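Local coordinates for protein FAD-dependent pyridine nucleotide-disulphide oxidoreductase (Desulfovibrio vulgaris, PDB 3IWA) that probably uses bound FAD to carry electrons from NADH or NADPH to a disulphide or a related acceptor, at residues Gly15-Cys20 against Met314-Gly319; Arg88-Asp93 against Thr98-Asn103; Asp279-Thr284 against Gly323-Asp328; Thr303-Phe308 against Leu360-Asp365; Gly335-Trp340 against Thr421-Lys426. One frame throughout, in Å; residues are numbered along the deposited sequence.

Contact 1 of 5, residues Gly15-Cys20 against Met314-Gly319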
# COMPACT_ATOMS: atom_id res chain seq x y z
N GLY A 15 -0.58 17.54 21.42
CA GLY A 15 -1.39 18.48 22.20
C GLY A 15 -2.29 19.36 21.35
O GLY A 15 -3.51 19.28 21.47
N PRO A 16 -1.69 20.19 20.47
CA PRO A 16 -2.45 21.02 19.52
C PRO A 16 -3.47 20.22 18.71
O PRO A 16 -4.61 20.68 18.52
CB PRO A 16 -1.36 21.59 18.59
CG PRO A 16 -0.12 21.59 19.43
CD PRO A 16 -0.24 20.40 20.35
N LYS A 17 -3.10 19.03 18.26
CA LYS A 17 -4.05 18.20 17.50
C LYS A 17 -5.25 17.82 18.35
O LYS A 17 -6.37 17.94 17.93
CB LYS A 17 -3.38 16.92 16.98
CG LYS A 17 -4.23 16.12 15.99
CD LYS A 17 -4.48 16.93 14.71
CE LYS A 17 -5.27 16.15 13.63
NZ LYS A 17 -5.13 16.79 12.25
N ALA A 18 -5.00 17.33 19.55
CA ALA A 18 -6.08 16.90 20.41
C ALA A 18 -7.05 18.07 20.71
O ALA A 18 -8.26 17.90 20.67
CB ALA A 18 -5.54 16.28 21.67
N ALA A 19 -6.49 19.24 20.95
CA ALA A 19 -7.25 20.39 21.38
C ALA A 19 -8.07 20.93 20.22
O ALA A 19 -9.25 21.23 20.39
CB ALA A 19 -6.30 21.45 21.92
N CYS A 20 -7.45 21.07 19.05
CA CYS A 20 -8.15 21.53 17.86
C CYS A 20 -9.29 20.60 17.45
O CYS A 20 -10.38 21.06 17.08
CB CYS A 20 -7.18 21.67 16.70
SG CYS A 20 -8.02 22.01 15.17
N MET A 314 2.47 8.89 14.60
CA MET A 314 1.53 8.48 15.64
C MET A 314 0.80 9.68 16.24
O MET A 314 -0.39 9.61 16.52
CB MET A 314 2.25 7.74 16.75
CG MET A 314 2.96 6.46 16.38
SD MET A 314 1.92 5.03 16.31
CE MET A 314 1.70 4.94 14.57
N ALA A 315 1.52 10.78 16.44
CA ALA A 315 0.99 12.03 17.00
C ALA A 315 -0.38 12.43 16.46
O ALA A 315 -1.35 12.47 17.21
CB ALA A 315 2.00 13.19 16.78
N ASN A 316 -0.43 12.73 15.18
CA ASN A 316 -1.66 13.18 14.57
C ASN A 316 -2.80 12.19 14.69
O ASN A 316 -3.90 12.60 15.02
CB ASN A 316 -1.44 13.65 13.12
CG ASN A 316 -0.81 15.04 13.09
OD1 ASN A 316 -0.93 15.78 14.08
ND2 ASN A 316 -0.13 15.41 11.98
N ARG A 317 -2.52 10.91 14.54
CA ARG A 317 -3.57 9.92 14.52
C ARG A 317 -4.12 9.76 15.93
O ARG A 317 -5.31 9.78 16.12
CB ARG A 317 -3.07 8.61 13.95
CG ARG A 317 -2.54 8.76 12.53
CD ARG A 317 -2.03 7.46 11.96
NE ARG A 317 -1.35 7.71 10.70
CZ ARG A 317 -0.28 7.06 10.26
NH1 ARG A 317 0.27 6.10 10.97
NH2 ARG A 317 0.25 7.39 9.09
N GLN A 318 -3.22 9.65 16.92
CA GLN A 318 -3.62 9.48 18.31
C GLN A 318 -4.28 10.76 18.86
O GLN A 318 -5.19 10.68 19.62
CB GLN A 318 -2.46 9.07 19.22
CG GLN A 318 -1.78 7.77 18.85
CD GLN A 318 -0.56 7.49 19.72
OE1 GLN A 318 -0.23 8.29 20.61
NE2 GLN A 318 0.08 6.36 19.51
N GLY A 319 -3.81 11.91 18.42
CA GLY A 319 -4.36 13.18 18.86
C GLY A 319 -5.81 13.33 18.47
O GLY A 319 -6.63 13.80 19.28
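A18 and G319 bring helices 14-25 and 314-326 together nearly in parallel: the short axes run 25° apart, 8.2 Å at their closest, and the CA atoms of A18 and G319 lie only 4.4 Å from each other. Such nearness shows what a glycine in a helix interface can do. With no side chain on G319, the A18 backbone reaches its carbonyl, and A18 CA makes a CA-H...O contact to G319 O at 3.3 Å. The methyl of A18 rests on the same oxygen, with CB to O of G319 at 3.6 Å. The first of these helices follows strand 5-9 of the parallel sheet that also holds 30-34, consistent with the strand-turn-helix that opens the FAD-binding domain in this family; A19 and P16 turn to strand 30-34, so the helix is wedged between that sheet and helix 314-326. K17 adds its hydrocarbon chain, which lies against N316. Its CG stands anti to the backbone N (chi1 -171°) and the chain bends at the next torsion, which carries the methylenes across N316 at about a right angle. K17 CG is 3.7 Å from N316 O, while K17 CD lies 3.8 Å from N316 OD1, so these are van der Waals contacts alone. M447 of the second subunit packs on both K17 and N316, while R317 hydrogen-bonds through NE to N451 OD1 and through NH2 to V437 O of that subunit.

Contact 2 of 5, residues Arg88-Asp93 against Thr98-Asn103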
# COMPACT_ATOMS: atom_id res chain seq x y z
N ARG A 88 5.31 25.44 33.48
CA ARG A 88 5.46 24.03 33.85
C ARG A 88 4.37 23.53 34.76
O ARG A 88 4.04 24.19 35.72
CB ARG A 88 6.76 23.80 34.59
CG ARG A 88 7.95 23.74 33.70
CD ARG A 88 9.13 23.05 34.35
NE ARG A 88 9.43 21.77 33.70
CZ ARG A 88 9.40 20.58 34.30
NH1 ARG A 88 9.09 20.48 35.59
NH2 ARG A 88 9.69 19.50 33.60
N ALA A 89 3.85 22.34 34.49
CA ALA A 89 3.00 21.66 35.47
C ALA A 89 3.94 21.09 36.51
O ALA A 89 4.97 20.52 36.16
CB ALA A 89 2.17 20.57 34.83
N HIS A 90 3.60 21.28 37.77
CA HIS A 90 4.46 20.84 38.88
C HIS A 90 3.91 19.56 39.46
O HIS A 90 4.68 18.67 39.81
CB HIS A 90 4.57 21.94 39.95
CG HIS A 90 5.07 21.45 41.28
ND1 HIS A 90 4.24 21.27 42.36
CD2 HIS A 90 6.32 21.12 41.70
CE1 HIS A 90 4.94 20.83 43.39
NE2 HIS A 90 6.21 20.73 43.02
N ALA A 91 2.59 19.45 39.53
CA ALA A 91 1.96 18.29 40.11
C ALA A 91 0.54 18.15 39.60
O ALA A 91 -0.08 19.15 39.26
CB ALA A 91 1.93 18.38 41.65
N ILE A 92 0.05 16.92 39.59
CA ILE A 92 -1.33 16.64 39.25
C ILE A 92 -2.02 16.07 40.47
O ILE A 92 -1.54 15.12 41.06
CB ILE A 92 -1.42 15.64 38.09
CG1 ILE A 92 -0.87 16.28 36.81
CG2 ILE A 92 -2.89 15.19 37.86
CD1 ILE A 92 -0.77 15.34 35.68
N ASP A 93 -3.16 16.64 40.84
CA ASP A 93 -3.98 16.05 41.88
C ASP A 93 -5.21 15.50 41.20
O ASP A 93 -6.10 16.24 40.82
CB ASP A 93 -4.36 17.07 42.97
CG ASP A 93 -5.07 16.44 44.17
OD1 ASP A 93 -5.49 15.26 44.09
OD2 ASP A 93 -5.23 17.14 45.20
N THR A 98 -6.99 18.94 39.67
CA THR A 98 -6.24 20.19 39.64
C THR A 98 -4.81 19.93 39.17
O THR A 98 -4.25 18.87 39.41
CB THR A 98 -6.18 20.87 41.06
OG1 THR A 98 -5.38 20.08 41.93
CG2 THR A 98 -7.58 21.03 41.67
N VAL A 99 -4.25 20.92 38.48
CA VAL A 99 -2.84 20.91 38.09
C VAL A 99 -2.23 22.20 38.61
O VAL A 99 -2.71 23.28 38.25
CB VAL A 99 -2.63 20.94 36.56
CG1 VAL A 99 -1.18 20.77 36.26
CG2 VAL A 99 -3.44 19.89 35.84
N GLU A 100 -1.18 22.11 39.43
CA GLU A 100 -0.44 23.30 39.87
C GLU A 100 0.62 23.63 38.81
O GLU A 100 1.40 22.77 38.40
CB GLU A 100 0.23 23.09 41.24
CG GLU A 100 -0.72 22.79 42.42
CD GLU A 100 0.04 22.56 43.74
OE1 GLU A 100 -0.23 23.28 44.72
OE2 GLU A 100 0.93 21.68 43.81
N ILE A 101 0.64 24.87 38.37
CA ILE A 101 1.58 25.27 37.34
C ILE A 101 2.45 26.42 37.85
O ILE A 101 2.06 27.14 38.78
CB ILE A 101 0.84 25.65 36.03
CG1 ILE A 101 0.02 26.93 36.19
CG2 ILE A 101 -0.10 24.49 35.61
CD1 ILE A 101 -0.74 27.35 34.93
N GLU A 102 3.63 26.56 37.24
CA GLU A 102 4.50 27.69 37.55
C GLU A 102 5.14 28.25 36.28
O GLU A 102 5.75 27.54 35.51
CB GLU A 102 5.54 27.30 38.62
CG GLU A 102 6.89 26.81 38.13
CD GLU A 102 7.81 26.42 39.28
OE1 GLU A 102 7.50 25.41 39.97
OE2 GLU A 102 8.85 27.11 39.49
N ASN A 103 4.92 29.54 36.07
CA ASN A 103 5.62 30.33 35.06
C ASN A 103 7.10 30.41 35.46
O ASN A 103 7.40 30.83 36.57
CB ASN A 103 4.99 31.72 34.98
CG ASN A 103 5.50 32.53 33.81
OD1 ASN A 103 6.69 32.80 33.71
ND2 ASN A 103 4.60 32.91 32.91
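R88 and E102 begin the backbone bonding between strands 88-93 and 98-103, an antiparallel pair whose short axes approach to 4.5 Å. R88 N gives a bond to E102 O (3.0 Å), and E102 N returns one to R88 O (2.8 Å). At the other end D93 and T98 form a second hydrogen-bonded pair, D93 N to T98 O at 2.9 Å. Between them the register slips by one residue: H90 N bonds E100 O at 2.7 Å, while E100 N turns to A91 O, a longer and more bent bond. H90 and A91 thus both face E100, and the helical backbone angles of H90 fit a classic beta bulge. CA-H...O contacts accompany these bonds, such as I101 CA to R88 O at 3.1 Å.

Apolar contacts gather on the face that carries A89, I92, V99 and I101. V99 CG1, anti to its own N (chi1 -173°), reaches A89 CB at 3.6 Å, and L262 and L117 help to bury this side. The other face carries R88, A91, D93, T98, E100 and E102, and E102 turns its carboxylate to R109, its salt-bridge partner. H90, at the bulge, runs beside E100: E100 OE2 lies in the plane of the ring, 3.6 Å from H90 ND1, a contact and not a hydrogen bond, with ring and carboxylate planes 49° apart.

Strand 109-113 extends the hairpin to a three-stranded antiparallel meander, the excursion from the parallel sheet that is characteristic of FAD-binding domains of the glutathione reductase type.

Contact 3 of 5, residues Asp279-Thr284 against Gly323-Asp328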
# COMPACT_ATOMS: atom_id res chain seq x y z
N ASP A 279 -5.32 2.62 27.46
CA ASP A 279 -6.20 1.73 26.73
C ASP A 279 -6.35 2.23 25.29
O ASP A 279 -5.72 3.23 24.90
CB ASP A 279 -7.54 1.59 27.46
CG ASP A 279 -8.44 2.81 27.36
OD1 ASP A 279 -8.13 3.76 26.60
OD2 ASP A 279 -9.47 2.80 28.08
N THR A 280 -7.20 1.57 24.51
CA THR A 280 -7.27 1.89 23.10
C THR A 280 -8.00 3.18 22.85
O THR A 280 -7.93 3.70 21.75
CB THR A 280 -7.94 0.80 22.27
OG1 THR A 280 -9.28 0.71 22.70
CG2 THR A 280 -7.25 -0.53 22.46
N ARG A 281 -8.68 3.71 23.86
CA ARG A 281 -9.29 5.05 23.77
C ARG A 281 -8.28 6.17 24.11
O ARG A 281 -8.63 7.35 24.11
CB ARG A 281 -10.51 5.16 24.69
CG ARG A 281 -11.80 4.65 24.13
CD ARG A 281 -11.88 3.14 24.14
NE ARG A 281 -13.14 2.69 23.54
CZ ARG A 281 -13.45 1.41 23.29
NH1 ARG A 281 -12.61 0.43 23.62
NH2 ARG A 281 -14.61 1.09 22.72
N MET A 282 -7.04 5.75 24.41
CA MET A 282 -5.93 6.59 24.86
C MET A 282 -6.06 7.11 26.29
O MET A 282 -5.38 8.06 26.68
CB MET A 282 -5.60 7.70 23.84
CG MET A 282 -5.33 7.20 22.39
SD MET A 282 -4.09 5.89 22.13
CE MET A 282 -2.62 6.80 22.62
N ARG A 283 -6.89 6.45 27.10
CA ARG A 283 -7.06 6.74 28.51
C ARG A 283 -6.02 6.07 29.37
O ARG A 283 -5.80 4.88 29.23
CB ARG A 283 -8.42 6.23 29.03
CG ARG A 283 -9.63 6.99 28.52
CD ARG A 283 -10.90 6.65 29.31
NE ARG A 283 -11.91 7.67 29.06
CZ ARG A 283 -12.80 7.63 28.06
NH1 ARG A 283 -13.64 8.65 27.89
NH2 ARG A 283 -12.83 6.59 27.24
N THR A 284 -5.43 6.82 30.30
CA THR A 284 -4.50 6.26 31.29
C THR A 284 -5.27 5.46 32.36
O THR A 284 -6.43 5.20 32.22
CB THR A 284 -3.71 7.39 31.98
OG1 THR A 284 -4.59 8.18 32.78
CG2 THR A 284 -3.06 8.30 30.97
N GLY A 323 -8.86 13.88 20.91
CA GLY A 323 -9.83 14.97 20.67
C GLY A 323 -11.30 14.59 20.70
O GLY A 323 -12.13 15.25 21.35
N THR A 324 -11.61 13.52 19.99
CA THR A 324 -12.95 12.96 19.87
C THR A 324 -13.42 12.39 21.20
O THR A 324 -14.60 12.55 21.58
CB THR A 324 -12.91 11.88 18.74
OG1 THR A 324 -12.57 12.53 17.51
CG2 THR A 324 -14.22 11.12 18.57
N ASN A 325 -12.52 11.70 21.90
CA ASN A 325 -12.89 11.11 23.17
C ASN A 325 -13.03 12.16 24.30
O ASN A 325 -13.79 11.93 25.20
CB ASN A 325 -11.94 9.98 23.55
CG ASN A 325 -12.06 8.80 22.60
OD1 ASN A 325 -13.04 8.75 21.86
ND2 ASN A 325 -11.08 7.86 22.61
N LEU A 326 -12.29 13.28 24.23
CA LEU A 326 -12.49 14.42 25.14
C LEU A 326 -13.88 14.99 24.94
O LEU A 326 -14.46 15.51 25.90
CB LEU A 326 -11.51 15.56 24.91
CG LEU A 326 -10.02 15.33 25.17
CD1 LEU A 326 -9.15 16.44 24.51
CD2 LEU A 326 -9.80 15.24 26.66
N ALA A 327 -14.39 14.92 23.71
CA ALA A 327 -15.78 15.30 23.40
C ALA A 327 -16.80 14.19 23.58
O ALA A 327 -17.83 14.24 22.97
CB ALA A 327 -15.90 15.86 22.02
N ASP A 328 -16.52 13.20 24.43
CA ASP A 328 -17.48 12.16 24.78
C ASP A 328 -17.71 11.14 23.68
O ASP A 328 -18.65 10.35 23.78
CB ASP A 328 -18.83 12.77 25.26
CG ASP A 328 -18.69 13.60 26.56
OD1 ASP A 328 -18.18 13.06 27.56
OD2 ASP A 328 -19.07 14.79 26.55
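The amide of N325 meets the backbone of R281 edge-on: N325 ND2 donates to R281 O at 2.9 Å, and that oxygen lies almost exactly in the amide plane, 2° out of it. Beside the bond, R281 CB and CG pass alongside the nitrogen, with CB at 3.5 Å from N325 ND2, before the guanidinium runs on to D330. This is a junction of turn and helix: a type I turn from D279 to M282 with the geometry of a G1 bulge, M282 taking the positive-phi place, sits against the last turn of helix 314-326, which ends just beyond in a Schellman motif with D328 as its positive-phi residue.

The loop is largely shaped from within. M282 N bonds D279 O and closes the beta turn, while D279 N to R283 O is the bond of the bulge pair. D279 OD1 takes a sound bond from R283 N and a weak one from R281 N. N325 is buried, and its amide nitrogen is gripped twice, for A331 O is its other acceptor; the two bonds together would fix the rotation of the amide. The CA-CB bond of N325 already points to the turn, and chi1 of -66°, with CG anti to the carbonyl carbon, sets the swing of the amide about it. From the same turn, M282 packs on Q318 and I322 of the helix. R283 NE bonds P287 O, while its NH1 comes near N325 O, oblique to the guanidinium and at 4.2 Å not a hydrogen bond.

Contact 4 of 5, residues Thr303-Phe308 against Leu360-Asp365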
# COMPACT_ATOMS: atom_id res chain seq x y z
N THR A 303 3.71 -8.44 17.48
CA THR A 303 4.09 -9.32 18.58
C THR A 303 2.98 -9.63 19.55
O THR A 303 3.08 -10.59 20.28
CB THR A 303 5.22 -8.73 19.43
OG1 THR A 303 4.76 -7.55 20.08
CG2 THR A 303 6.42 -8.42 18.59
N GLY A 304 1.95 -8.80 19.59
CA GLY A 304 0.85 -8.96 20.55
C GLY A 304 1.27 -8.53 21.95
O GLY A 304 0.56 -8.78 22.93
N LYS A 305 2.42 -7.90 22.05
CA LYS A 305 2.93 -7.45 23.32
C LYS A 305 2.97 -5.93 23.31
O LYS A 305 2.89 -5.29 22.26
CB LYS A 305 4.34 -8.01 23.57
CG LYS A 305 4.34 -9.53 23.79
CD LYS A 305 5.54 -10.01 24.64
CE LYS A 305 6.88 -9.71 23.95
NZ LYS A 305 8.06 -10.16 24.75
N PRO A 306 3.08 -5.35 24.50
CA PRO A 306 3.24 -3.92 24.61
C PRO A 306 4.47 -3.38 23.89
O PRO A 306 5.55 -3.93 24.00
CB PRO A 306 3.36 -3.72 26.12
CG PRO A 306 2.44 -4.80 26.67
CD PRO A 306 2.58 -5.96 25.74
N GLY A 307 4.30 -2.30 23.16
CA GLY A 307 5.43 -1.70 22.47
C GLY A 307 5.55 -0.22 22.74
O GLY A 307 4.74 0.38 23.47
N PHE A 308 6.56 0.36 22.13
CA PHE A 308 6.86 1.76 22.27
C PHE A 308 7.14 2.35 20.88
O PHE A 308 8.02 1.89 20.18
CB PHE A 308 8.05 1.90 23.24
CG PHE A 308 8.43 3.32 23.52
CD1 PHE A 308 7.48 4.21 24.01
CD2 PHE A 308 9.72 3.77 23.30
CE1 PHE A 308 7.80 5.54 24.26
CE2 PHE A 308 10.07 5.11 23.54
CZ PHE A 308 9.09 6.01 24.02
N LEU A 360 14.18 -12.56 15.69
CA LEU A 360 14.99 -13.56 16.41
C LEU A 360 15.12 -13.15 17.85
O LEU A 360 14.98 -14.00 18.73
CB LEU A 360 16.36 -13.79 15.79
CG LEU A 360 16.38 -14.42 14.37
CD1 LEU A 360 17.76 -14.20 13.70
CD2 LEU A 360 15.99 -15.88 14.36
N ARG A 361 15.32 -11.86 18.12
CA ARG A 361 15.47 -11.41 19.53
C ARG A 361 14.19 -11.70 20.34
O ARG A 361 14.27 -12.03 21.51
CB ARG A 361 15.93 -9.93 19.65
N GLU A 362 13.02 -11.63 19.70
CA GLU A 362 11.74 -11.97 20.35
C GLU A 362 11.54 -13.47 20.46
O GLU A 362 10.52 -13.90 21.00
CB GLU A 362 10.56 -11.42 19.55
CG GLU A 362 10.47 -9.90 19.47
CD GLU A 362 10.00 -9.25 20.77
OE1 GLU A 362 9.61 -9.97 21.72
OE2 GLU A 362 10.01 -7.99 20.81
N GLY A 363 12.48 -14.23 19.91
CA GLY A 363 12.42 -15.68 19.91
C GLY A 363 11.51 -16.34 18.88
O GLY A 363 11.04 -17.45 19.10
N TYR A 364 11.23 -15.66 17.76
CA TYR A 364 10.57 -16.33 16.64
C TYR A 364 11.64 -17.09 15.89
O TYR A 364 12.76 -16.59 15.72
CB TYR A 364 9.89 -15.34 15.63
CG TYR A 364 8.68 -14.66 16.17
CD1 TYR A 364 7.44 -15.28 16.17
CD2 TYR A 364 8.78 -13.39 16.73
CE1 TYR A 364 6.32 -14.65 16.70
CE2 TYR A 364 7.69 -12.76 17.26
CZ TYR A 364 6.47 -13.39 17.25
OH TYR A 364 5.43 -12.71 17.80
N ASP A 365 11.28 -18.26 15.42
CA ASP A 365 12.08 -18.98 14.44
C ASP A 365 11.88 -18.32 13.06
O ASP A 365 11.19 -18.82 12.21
CB ASP A 365 11.64 -20.45 14.45
CG ASP A 365 12.41 -21.34 13.45
OD1 ASP A 365 13.41 -20.89 12.85
OD2 ASP A 365 11.97 -22.50 13.28
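T303 and Y364 form the closer-packed half of a surface contact in which the other half is a loose ion pair. The phenol oxygen of Y364 comes in end-on over the T303 backbone, with Y364 OH 3.7 Å from T303 CA and 4.0 Å from T303 O. L354 packs against both residues and gives this half an apolar backing. T303 heads an ST turn: T303 OG1 accepts a bond from K305 N at 3.1 Å, so its hydroxyl is turned inward to the loop and its CG2 toward E362, 4.2 Å from E362 OE2.

The solvent side is different in kind. K305 and E362 are both exposed, and the two chains overlap running opposite ways, which puts K305 NZ beside E362 OE1 at 3.4 Å. This is a salt bridge whose hydrogen bond is long and weak, and K305 CE stands almost as close to the same oxygen at 3.5 Å. E362 bends at its second torsion, chi2 -74°, which brings the carboxylate toward the lysine.

E362 lies just after helix 356-361, which closes with a Schellman motif at G363, ahead of strand 366-372 in the dimerisation domain. Across from it, the loop of T303 leads into strand 306-307, an outer strand of a small mixed sheet beside strand 296-299, so the contact joins the loop before strand 306-307 of the oxidoreductase part to the dimerisation domain.

Contact 5 of 5, residues Gly335-Trp340 against Thr421-Lys426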
# COMPACT_ATOMS: atom_id res chain seq x y z
N GLY A 335 -3.12 0.33 18.38
CA GLY A 335 -1.70 0.03 18.57
C GLY A 335 -0.97 0.36 17.29
O GLY A 335 -1.47 1.11 16.48
N ALA A 336 0.19 -0.25 17.10
CA ALA A 336 1.02 0.03 15.95
C ALA A 336 1.83 -1.19 15.51
O ALA A 336 2.02 -2.14 16.30
CB ALA A 336 1.92 1.19 16.23
N VAL A 337 2.26 -1.15 14.25
CA VAL A 337 3.25 -2.07 13.74
C VAL A 337 4.61 -1.43 13.43
O VAL A 337 5.55 -2.16 13.15
CB VAL A 337 2.73 -2.85 12.50
CG1 VAL A 337 1.43 -3.60 12.85
CG2 VAL A 337 2.55 -1.93 11.31
N GLY A 338 4.72 -0.11 13.45
CA GLY A 338 6.03 0.54 13.30
C GLY A 338 6.50 0.90 11.88
O GLY A 338 7.68 0.86 11.58
N SER A 339 5.58 1.26 11.02
CA SER A 339 5.92 1.71 9.69
C SER A 339 6.86 2.91 9.71
O SER A 339 6.72 3.79 10.53
CB SER A 339 4.63 2.09 8.99
OG SER A 339 3.71 1.03 9.06
N TRP A 340 7.79 2.98 8.77
CA TRP A 340 8.76 4.07 8.76
C TRP A 340 9.31 4.25 7.35
O TRP A 340 9.22 3.35 6.53
CB TRP A 340 9.92 3.81 9.75
CG TRP A 340 10.67 2.54 9.44
CD1 TRP A 340 10.36 1.29 9.85
CD2 TRP A 340 11.82 2.40 8.59
NE1 TRP A 340 11.26 0.37 9.32
CE2 TRP A 340 12.14 1.04 8.51
CE3 TRP A 340 12.58 3.30 7.83
CZ2 TRP A 340 13.23 0.56 7.77
CZ3 TRP A 340 13.64 2.82 7.10
CH2 TRP A 340 13.97 1.47 7.09
N THR A 421 -0.17 -2.13 6.06
CA THR A 421 -1.56 -2.10 6.49
C THR A 421 -2.16 -3.50 6.65
O THR A 421 -3.23 -3.65 7.27
CB THR A 421 -2.43 -1.29 5.53
OG1 THR A 421 -2.42 -1.89 4.21
CG2 THR A 421 -1.92 0.16 5.48
N MET A 422 -1.47 -4.51 6.14
CA MET A 422 -1.89 -5.89 6.32
C MET A 422 -1.35 -6.46 7.64
O MET A 422 -1.94 -7.40 8.16
CB MET A 422 -1.40 -6.80 5.15
CG MET A 422 -1.67 -6.35 3.67
SD MET A 422 -0.98 -7.42 2.33
CE MET A 422 -1.73 -8.88 2.97
N LEU A 423 -0.20 -5.96 8.15
CA LEU A 423 0.50 -6.69 9.26
C LEU A 423 -0.36 -6.94 10.48
O LEU A 423 -0.33 -8.03 11.02
CB LEU A 423 1.79 -6.00 9.70
CG LEU A 423 2.90 -6.01 8.64
CD1 LEU A 423 4.13 -5.20 9.12
CD2 LEU A 423 3.29 -7.42 8.26
N ALA A 424 -1.16 -5.95 10.88
CA ALA A 424 -2.04 -6.10 12.06
C ALA A 424 -3.07 -7.21 11.91
O ALA A 424 -3.50 -7.75 12.89
CB ALA A 424 -2.76 -4.76 12.37
N SER A 425 -3.46 -7.55 10.68
CA SER A 425 -4.41 -8.66 10.45
C SER A 425 -3.74 -10.05 10.44
O SER A 425 -4.41 -11.04 10.19
CB SER A 425 -5.17 -8.44 9.15
OG SER A 425 -6.03 -7.31 9.29
N LYS A 426 -2.44 -10.10 10.70
CA LYS A 426 -1.70 -11.36 10.79
C LYS A 426 -1.73 -12.15 9.49
O LYS A 426 -2.14 -13.30 9.45
CB LYS A 426 -2.24 -12.22 11.94
CG LYS A 426 -1.74 -11.81 13.29
CD LYS A 426 -2.88 -11.58 14.26
CE LYS A 426 -2.53 -12.05 15.67
NZ LYS A 426 -2.36 -10.90 16.64
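V337 holds CG1 beside its backbone N and anti to the carbonyl carbon (chi1 -57°), and this torsion brings one methyl branch to L423 and A424. L423 CB faces the valine because its bond from CA points that way; chi1 of -67° then sends CG and the methyls on toward A352 of strand 348-353. The setting is the end of helix 409-423 in the dimerisation domain, where a type I turn from L423 to K426 leaves the weakly bonded last turn of the helix. The contact is small and almost wholly apolar. V337 CG1 sits 4.0 Å from L423 CB and equally 4.0 Å from A424 N, so that one methyl, CG1, touches both residues. The side chains of V337 and L423 meet at a slant.

V337 itself sits in a loop that leads into strand 340-343, with G335 and G338 allowing backbone angles hard for other residues. Its backbone is held from the second subunit: E436 of that subunit takes bonds from V337 N and G338 N through its carboxylate, and S339 OG bonds its backbone O. Helix 409-423 is also part of the dimer interface, where T421 packs on T421 of the other subunit. V337 CG1 also lies 4.4 Å from A424 CB.

Contacts 1 and 3 hold the same helix, 314-326, and touch where Q318 meets M282, yet one is close glycine-assisted helix packing and the other rests on a single hydrogen bond from a side-chain amide to a turn. Contact 2 stands apart, its nearest atoms about 9 Å from those of contact 3, and is the most extensively hydrogen-bonded of the set. These three are partly buried. Contact 5 is buried and apolar, whereas contact 4, about 13 Å away between centres, is a surface contact with a salt bridge whose hydrogen bond is weak. Contacts 1 and 5 both touch the second subunit and meet through M314 on A336; the second subunit does not touch contacts 2, 3 and 4.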